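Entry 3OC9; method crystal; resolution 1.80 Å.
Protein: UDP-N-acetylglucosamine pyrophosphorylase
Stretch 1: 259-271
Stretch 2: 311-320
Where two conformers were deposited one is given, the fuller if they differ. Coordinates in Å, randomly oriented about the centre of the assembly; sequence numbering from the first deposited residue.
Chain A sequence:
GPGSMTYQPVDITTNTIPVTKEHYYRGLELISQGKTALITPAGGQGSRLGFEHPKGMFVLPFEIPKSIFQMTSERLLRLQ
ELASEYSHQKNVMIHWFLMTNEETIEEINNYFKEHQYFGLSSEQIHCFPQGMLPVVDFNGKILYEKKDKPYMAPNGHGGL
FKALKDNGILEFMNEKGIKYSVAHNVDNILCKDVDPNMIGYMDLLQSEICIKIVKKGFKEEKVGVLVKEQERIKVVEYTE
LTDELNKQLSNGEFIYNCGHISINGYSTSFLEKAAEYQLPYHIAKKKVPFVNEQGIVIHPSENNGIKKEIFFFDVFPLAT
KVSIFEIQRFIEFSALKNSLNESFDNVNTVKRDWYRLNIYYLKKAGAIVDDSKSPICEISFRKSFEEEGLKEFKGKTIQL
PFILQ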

ATOM      1  N   GLY A 259      -1.184   8.011 -13.166  1.00 19.20           N
ATOM      2  CA  GLY A 259      -1.793   6.755 -12.672  1.00 19.22           C
ATOM      3  C   GLY A 259      -1.737   6.602 -11.149  1.00 19.40           C
ATOM      4  O   GLY A 259      -0.651   6.466 -10.582  1.00 19.14           O
ATOM      5  N   HIS A 260      -2.907   6.555 -10.490  1.00 18.14           N
ATOM      6  CA  HIS A 260      -2.967   6.459  -8.997  1.00 18.35           C
ATOM      7  C   HIS A 260      -2.677   5.032  -8.516  1.00 19.02           C
ATOM      8  O   HIS A 260      -3.399   4.099  -8.885  1.00 19.63           O
ATOM      9  CB  HIS A 260      -4.366   6.918  -8.488  1.00 18.01           C
ATOM     10  CG  HIS A 260      -4.604   6.663  -7.022  1.00 17.24           C
ATOM     11  ND1 HIS A 260      -5.576   5.793  -6.565  1.00 17.77           N
ATOM     12  CD2 HIS A 260      -3.998   7.169  -5.916  1.00 17.63           C
ATOM     13  CE1 HIS A 260      -5.543   5.761  -5.238  1.00 20.01           C
ATOM     14  NE2 HIS A 260      -4.601   6.595  -4.816  1.00 16.03           N
ATOM     15  N   ILE A 261      -1.629   4.841  -7.711  1.00 18.97           N
ATOM     16  CA  ILE A 261      -1.235   3.458  -7.326  1.00 21.20           C
ATOM     17  C   ILE A 261      -1.346   3.137  -5.814  1.00 20.20           C
ATOM     18  O   ILE A 261      -0.813   2.118  -5.342  1.00 20.85           O
ATOM     19  CB  ILE A 261       0.167   3.018  -7.881  1.00 22.98           C
ATOM     20  CG1 ILE A 261       1.183   4.123  -7.720  1.00 23.44           C
ATOM     21  CG2 ILE A 261       0.078   2.484  -9.359  1.00 25.83           C
ATOM     22  CD1 ILE A 261       1.671   4.262  -6.308  1.00 23.59           C
ATOM     23  N   SER A 262      -2.055   3.991  -5.071  1.00 19.33           N
ATOM     24  CA  SER A 262      -2.389   3.743  -3.640  1.00 18.78           C
ATOM     25  C   SER A 262      -1.176   3.655  -2.683  1.00 17.82           C
ATOM     26  O   SER A 262      -1.105   2.750  -1.836  1.00 16.27           O
ATOM     27  CB  SER A 262      -3.293   2.494  -3.433  1.00 20.37           C
ATOM     28  OG  SER A 262      -4.560   2.615  -4.066  1.00 24.82           O
ATOM     29  N   ILE A 263      -0.242   4.597  -2.818  1.00 15.99           N
ATOM     30  CA  ILE A 263       0.794   4.848  -1.780  1.00 15.74           C
ATOM     31  C   ILE A 263       0.720   6.367  -1.497  1.00 15.56           C
ATOM     32  O   ILE A 263       1.238   7.170  -2.293  1.00 15.18           O
ATOM     33  CB  ILE A 263       2.241   4.406  -2.211  1.00 15.39           C
ATOM     34  CG1 ILE A 263       2.278   2.940  -2.695  1.00 15.77           C
ATOM     35  CG2 ILE A 263       3.269   4.620  -1.025  1.00 16.52           C
ATOM     36  CD1 ILE A 263       3.577   2.555  -3.476  1.00 18.25           C
ATOM     37  N   ASN A 264       0.063   6.756  -0.385  1.00 15.30           N
ATOM     38  CA  ASN A 264      -0.311   8.183  -0.114  1.00 16.00           C
ATOM     39  C   ASN A 264       0.131   8.638   1.278  1.00 16.77           C
ATOM     40  O   ASN A 264      -0.072   7.909   2.260  1.00 16.23           O
ATOM     41  CB  ASN A 264      -1.852   8.384  -0.280  1.00 15.64           C
ATOM     42  CG  ASN A 264      -2.335   8.056  -1.718  1.00 16.80           C
ATOM     43  OD1 ASN A 264      -1.913   8.699  -2.679  1.00 16.49           O
ATOM     44  ND2 ASN A 264      -3.219   7.052  -1.855  1.00 16.02           N
ATOM     45  N   GLY A 265       0.757   9.823   1.354  1.00 16.49           N
ATOM     46  CA  GLY A 265       1.141  10.434   2.642  1.00 16.65           C
ATOM     47  C   GLY A 265       0.167  11.531   3.094  1.00 17.15           C
ATOM     48  O   GLY A 265      -0.293  12.323   2.269  1.00 17.04           O
ATOM     49  N   TYR A 266      -0.145  11.559   4.400  1.00 17.01           N
ATOM     50  CA  TYR A 266      -1.114  12.506   4.981  1.00 17.57           C
ATOM     51  C   TYR A 266      -0.558  13.210   6.231  1.00 19.00           C
ATOM     52  O   TYR A 266       0.044  12.549   7.100  1.00 19.43           O
ATOM     53  CB  TYR A 266      -2.394  11.767   5.413  1.00 17.81           C
ATOM     54  CG  TYR A 266      -3.151  10.968   4.360  1.00 16.42           C
ATOM     55  CD1 TYR A 266      -4.009  11.610   3.450  1.00 15.97           C
ATOM     56  CD2 TYR A 266      -3.071   9.569   4.323  1.00 17.07           C
ATOM     57  CE1 TYR A 266      -4.740  10.878   2.502  1.00 16.90           C
ATOM     58  CE2 TYR A 266      -3.816   8.815   3.376  1.00 18.30           C
ATOM     59  CZ  TYR A 266      -4.632   9.473   2.469  1.00 18.13           C
ATOM     60  OH  TYR A 266      -5.351   8.727   1.538  1.00 20.06           O
ATOM     61  N   SER A 267      -0.786  14.523   6.350  1.00 19.55           N
ATOM     62  CA  SER A 267      -0.478  15.252   7.610  1.00 19.60           C
ATOM     63  C   SER A 267      -1.538  14.902   8.666  1.00 20.08           C
ATOM     64  O   SER A 267      -2.674  14.570   8.311  1.00 19.76           O
ATOM     65  CB  SER A 267      -0.371  16.782   7.372  1.00 20.30           C
ATOM     66  OG  SER A 267      -1.665  17.373   7.166  1.00 19.24           O
ATOM     67  N   THR A 268      -1.172  14.954   9.955  1.00 20.47           N
ATOM     68  CA  THR A 268      -2.101  14.610  11.055  1.00 21.25           C
ATOM     69  C   THR A 268      -3.285  15.599  11.082  1.00 21.88           C
ATOM     70  O   THR A 268      -4.444  15.197  11.289  1.00 21.24           O
ATOM     71  CB  THR A 268      -1.343  14.507  12.426  1.00 21.94           C
ATOM     72  OG1 THR A 268      -0.340  13.482  12.338  1.00 21.58           O
ATOM     73  CG2 THR A 268      -2.304  14.169  13.570  1.00 22.61           C
ATOM     74  N   SER A 269      -2.993  16.878  10.836  1.00 22.88           N
ATOM     75  CA  SER A 269      -4.045  17.903  10.744  0.55 23.74           C
ATOM     76  C   SER A 269      -5.048  17.573   9.629  1.00 23.17           C
ATOM     77  O   SER A 269      -6.271  17.783   9.797  1.00 23.33           O
ATOM     78  CB  SER A 269      -3.433  19.294  10.530  0.55 24.61           C
ATOM     79  OG  SER A 269      -4.439  20.291  10.464  0.55 26.01           O
ATOM     80  N   PHE A 270      -4.555  17.051   8.493  1.00 22.22           N
ATOM     81  CA  PHE A 270      -5.475  16.655   7.408  1.00 21.47           C
ATOM     82  C   PHE A 270      -6.352  15.446   7.804  1.00 20.89           C
ATOM     83  O   PHE A 270      -7.565  15.445   7.533  1.00 21.28           O
ATOM     84  CB  PHE A 270      -4.782  16.430   6.027  1.00 20.36           C
ATOM     85  CG  PHE A 270      -5.768  16.037   4.933  1.00 20.21           C
ATOM     86  CD1 PHE A 270      -5.929  14.707   4.566  1.00 19.25           C
ATOM     87  CD2 PHE A 270      -6.598  17.004   4.331  1.00 21.08           C
ATOM     88  CE1 PHE A 270      -6.893  14.334   3.600  1.00 19.97           C
ATOM     89  CE2 PHE A 270      -7.555  16.647   3.362  1.00 21.00           C
ATOM     90  CZ  PHE A 270      -7.695  15.317   2.985  1.00 21.49           C
ATOM     91  N   LEU A 271      -5.756  14.441   8.454  1.00 20.43           N
ATOM     92  CA  LEU A 271      -6.522  13.283   8.953  1.00 20.54           C
ATOM     93  C   LEU A 271      -7.647  13.722   9.919  1.00 21.66           C
ATOM     94  O   LEU A 271      -8.743  13.154   9.900  1.00 21.78           O
ATOM     95  CB  LEU A 271      -5.601  12.235   9.632  1.00 20.50           C
ATOM     96  CG  LEU A 271      -4.597  11.483   8.729  1.00 19.60           C
ATOM     97  CD1 LEU A 271      -3.704  10.588   9.576  1.00 20.21           C
ATOM     98  CD2 LEU A 271      -5.282  10.672   7.621  1.00 19.57           C
TER
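Stretch 2, residues 311-320: FFFDVFPLAT

Residues 311-320 lie against the side chains of stretch 1 as a short 3-10 segment, 312-318, with one loop residue before it and two after. Backbone hydrogen bonds from i+3 to i run from Asp314 N to Phe311 O (3.2 Å) through Ala319 N to Phe316 O (3.2 Å), missing only at Pro317, which has no N-H to donate. Between the two closest backbone approaches the chains progress in the same order: the start of the segment lies near the corner at Ser262, where the CA atoms of Ser262 and Phe313 are 8.9 Å apart, and its end near the helix that begins at Thr268, where the CA atoms of Phe270 and Ala319 are 7.7 Å apart. No hydrogen bond joins the two stretches, so the contact rests on packing, and 425 Å² of surface is buried in all.

Phe311 leads in without touching stretch 1. Phe312, with chi1 in p, points toward it and reaches four residues. Its CZ lies 3.8 Å from His260 CE1 and also 3.8 Å from Ser262 OG, which sits at the edge of the ring; its CE1 is 3.5 Å from Asn264 ND2 and its CD1 3.6 Å from Tyr266 OH. The Phe312 and His260 rings meet rim to rim, their planes at 61°. Phe313 adds a looser, oblique contact, with CD1 4.2 Å from His260 CE1. Asp314 makes no contact with stretch 1.

Val315 turns back toward stretch 1 and meets Phe270: its CG1 is 4.2 Å from Phe270 CE1, while its carbonyl O lies 4.0 Å from CZ at the edge of the Phe270 ring. At Phe316 the CA-to-CB bond points away, yet the end of the ring returns to the contact. Its CZ approaches His260 NE2 at 3.8 Å and Asn264 ND2 at 3.9 Å, and its CE1 lies 3.9 Å from Tyr266 OH. The Phe316 edge is directed at the face of His260 in an offset edge-to-face arrangement, with planes at 84°. The imidazole is itself held within stretch 1 by a hydrogen bond from Asn264 ND2 to His260 NE2 (3.3 Å), which ties together two of the side chains that Phe312 and Phe316 both touch.

Pro317 points away and is not in contact. Leu318 and Ala319 complete the apolar packing around Phe270, whose CE2 is 4.1 Å from Leu318 CD2 and 3.8 Å from Ala319 CB. Thr320 then leaves the contact.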

ATOM      1  N   PHE A 311     -15.134   4.959  -0.490  1.00 22.68           N
ATOM      2  CA  PHE A 311     -13.777   4.843  -1.111  1.00 22.58           C
ATOM      3  C   PHE A 311     -12.820   5.943  -0.577  1.00 21.79           C
ATOM      4  O   PHE A 311     -13.191   7.119  -0.541  1.00 22.19           O
ATOM      5  CB  PHE A 311     -13.870   4.995  -2.654  1.00 22.39           C
ATOM      6  CG  PHE A 311     -14.552   3.840  -3.391  1.00 23.80           C
ATOM      7  CD1 PHE A 311     -14.844   2.622  -2.762  1.00 25.00           C
ATOM      8  CD2 PHE A 311     -14.840   3.973  -4.750  1.00 24.91           C
ATOM      9  CE1 PHE A 311     -15.451   1.564  -3.471  1.00 26.76           C
ATOM     10  CE2 PHE A 311     -15.434   2.920  -5.468  1.00 26.56           C
ATOM     11  CZ  PHE A 311     -15.735   1.718  -4.820  1.00 27.19           C
ATOM     12  N   PHE A 312     -11.605   5.584  -0.150  1.00 21.43           N
ATOM     13  CA  PHE A 312     -10.743   6.560   0.522  1.00 20.88           C
ATOM     14  C   PHE A 312     -10.367   7.736  -0.390  1.00 20.33           C
ATOM     15  O   PHE A 312     -10.258   8.865   0.083  1.00 19.85           O
ATOM     16  CB  PHE A 312      -9.485   5.919   1.183  1.00 20.65           C
ATOM     17  CG  PHE A 312      -8.384   5.577   0.212  1.00 21.00           C
ATOM     18  CD1 PHE A 312      -7.568   6.579  -0.334  1.00 20.25           C
ATOM     19  CD2 PHE A 312      -8.161   4.250  -0.155  1.00 23.00           C
ATOM     20  CE1 PHE A 312      -6.554   6.265  -1.274  1.00 22.54           C
ATOM     21  CE2 PHE A 312      -7.151   3.921  -1.079  1.00 24.83           C
ATOM     22  CZ  PHE A 312      -6.347   4.930  -1.636  1.00 22.75           C
ATOM     23  N   PHE A 313     -10.220   7.473  -1.688  1.00 20.39           N
ATOM     24  CA  PHE A 313      -9.772   8.526  -2.631  1.00 20.41           C
ATOM     25  C   PHE A 313     -10.815   9.607  -2.920  1.00 20.37           C
ATOM     26  O   PHE A 313     -10.487  10.679  -3.461  1.00 19.41           O
ATOM     27  CB  PHE A 313      -9.122   7.939  -3.917  1.00 20.82           C
ATOM     28  CG  PHE A 313      -9.943   6.867  -4.599  1.00 22.73           C
ATOM     29  CD1 PHE A 313      -9.643   5.516  -4.405  1.00 24.13           C
ATOM     30  CD2 PHE A 313     -11.016   7.207  -5.436  1.00 23.90           C
ATOM     31  CE1 PHE A 313     -10.399   4.509  -5.026  1.00 26.31           C
ATOM     32  CE2 PHE A 313     -11.781   6.204  -6.079  1.00 25.19           C
ATOM     33  CZ  PHE A 313     -11.474   4.851  -5.864  1.00 25.36           C
ATOM     34  N   ASP A 314     -12.077   9.372  -2.527  1.00 20.63           N
ATOM     35  CA  ASP A 314     -13.075  10.454  -2.603  1.00 20.95           C
ATOM     36  C   ASP A 314     -12.820  11.595  -1.602  1.00 21.27           C
ATOM     37  O   ASP A 314     -13.502  12.623  -1.668  1.00 21.65           O
ATOM     38  CB  ASP A 314     -14.528   9.916  -2.460  1.00 21.90           C
ATOM     39  CG  ASP A 314     -15.007   9.151  -3.706  1.00 24.70           C
ATOM     40  OD1 ASP A 314     -14.631   9.520  -4.854  1.00 24.61           O
ATOM     41  OD2 ASP A 314     -15.784   8.167  -3.547  1.00 24.95           O
ATOM     42  N   VAL A 315     -11.831  11.423  -0.709  1.00 20.53           N
ATOM     43  CA  VAL A 315     -11.411  12.494   0.224  1.00 20.43           C
ATOM     44  C   VAL A 315     -10.447  13.526  -0.412  1.00 19.34           C
ATOM     45  O   VAL A 315     -10.320  14.646   0.095  1.00 18.41           O
ATOM     46  CB  VAL A 315     -10.839  11.941   1.577  1.00 20.72           C
ATOM     47  CG1 VAL A 315      -9.326  11.691   1.513  1.00 21.14           C
ATOM     48  CG2 VAL A 315     -11.180  12.908   2.729  1.00 22.75           C
ATOM     49  N   PHE A 316      -9.830  13.167  -1.542  1.00 18.37           N
ATOM     50  CA  PHE A 316      -8.814  14.048  -2.181  1.00 18.04           C
ATOM     51  C   PHE A 316      -9.257  15.518  -2.440  1.00 19.03           C
ATOM     52  O   PHE A 316      -8.451  16.440  -2.213  1.00 18.08           O
ATOM     53  CB  PHE A 316      -8.198  13.430  -3.475  1.00 18.00           C
ATOM     54  CG  PHE A 316      -7.324  12.174  -3.273  1.00 16.46           C
ATOM     55  CD1 PHE A 316      -7.020  11.635  -2.009  1.00 18.08           C
ATOM     56  CD2 PHE A 316      -6.795  11.536  -4.415  1.00 17.07           C
ATOM     57  CE1 PHE A 316      -6.199  10.455  -1.892  1.00 18.12           C
ATOM     58  CE2 PHE A 316      -5.970  10.352  -4.310  1.00 18.07           C
ATOM     59  CZ  PHE A 316      -5.663   9.828  -3.049  1.00 16.28           C
ATOM     60  N   PRO A 317     -10.519  15.757  -2.906  1.00 19.82           N
ATOM     61  CA  PRO A 317     -10.897  17.170  -3.193  1.00 21.11           C
ATOM     62  C   PRO A 317     -11.091  18.081  -1.950  1.00 21.99           C
ATOM     63  O   PRO A 317     -11.221  19.319  -2.092  1.00 23.18           O
ATOM     64  CB  PRO A 317     -12.191  17.056  -4.028  1.00 21.71           C
ATOM     65  CG  PRO A 317     -12.639  15.627  -3.930  1.00 22.49           C
ATOM     66  CD  PRO A 317     -11.491  14.779  -3.451  1.00 19.79           C
ATOM     67  N   LEU A 318     -11.084  17.486  -0.752  1.00 21.66           N
ATOM     68  CA  LEU A 318     -11.107  18.270   0.501  1.00 22.57           C
ATOM     69  C   LEU A 318      -9.814  19.086   0.719  1.00 23.34           C
ATOM     70  O   LEU A 318      -9.835  20.171   1.333  1.00 23.69           O
ATOM     71  CB  LEU A 318     -11.389  17.347   1.708  1.00 22.99           C
ATOM     72  CG  LEU A 318     -11.487  17.941   3.132  1.00 25.51           C
ATOM     73  CD1 LEU A 318     -12.653  18.918   3.268  1.00 27.13           C
ATOM     74  CD2 LEU A 318     -11.614  16.831   4.166  1.00 27.10           C
ATOM     75  N   ALA A 319      -8.690  18.571   0.224  1.00 22.39           N
ATOM     76  CA  ALA A 319      -7.377  19.238   0.400  1.00 22.85           C
ATOM     77  C   ALA A 319      -7.142  20.481  -0.485  1.00 23.63           C
ATOM     78  O   ALA A 319      -7.593  20.505  -1.636  1.00 24.47           O
ATOM     79  CB  ALA A 319      -6.255  18.217   0.178  1.00 22.59           C
ATOM     80  N   THR A 320      -6.416  21.486   0.036  1.00 23.96           N
ATOM     81  CA  THR A 320      -5.960  22.642  -0.791  1.00 24.87           C
ATOM     82  C   THR A 320      -4.446  22.634  -1.111  1.00 24.04           C
ATOM     83  O   THR A 320      -3.983  23.403  -1.979  1.00 24.56           O
ATOM     84  CB  THR A 320      -6.299  24.053  -0.175  1.00 25.48           C
ATOM     85  OG1 THR A 320      -5.639  24.213   1.083  1.00 26.56           O
ATOM     86  CG2 THR A 320      -7.813  24.260   0.001  1.00 27.20           C
TER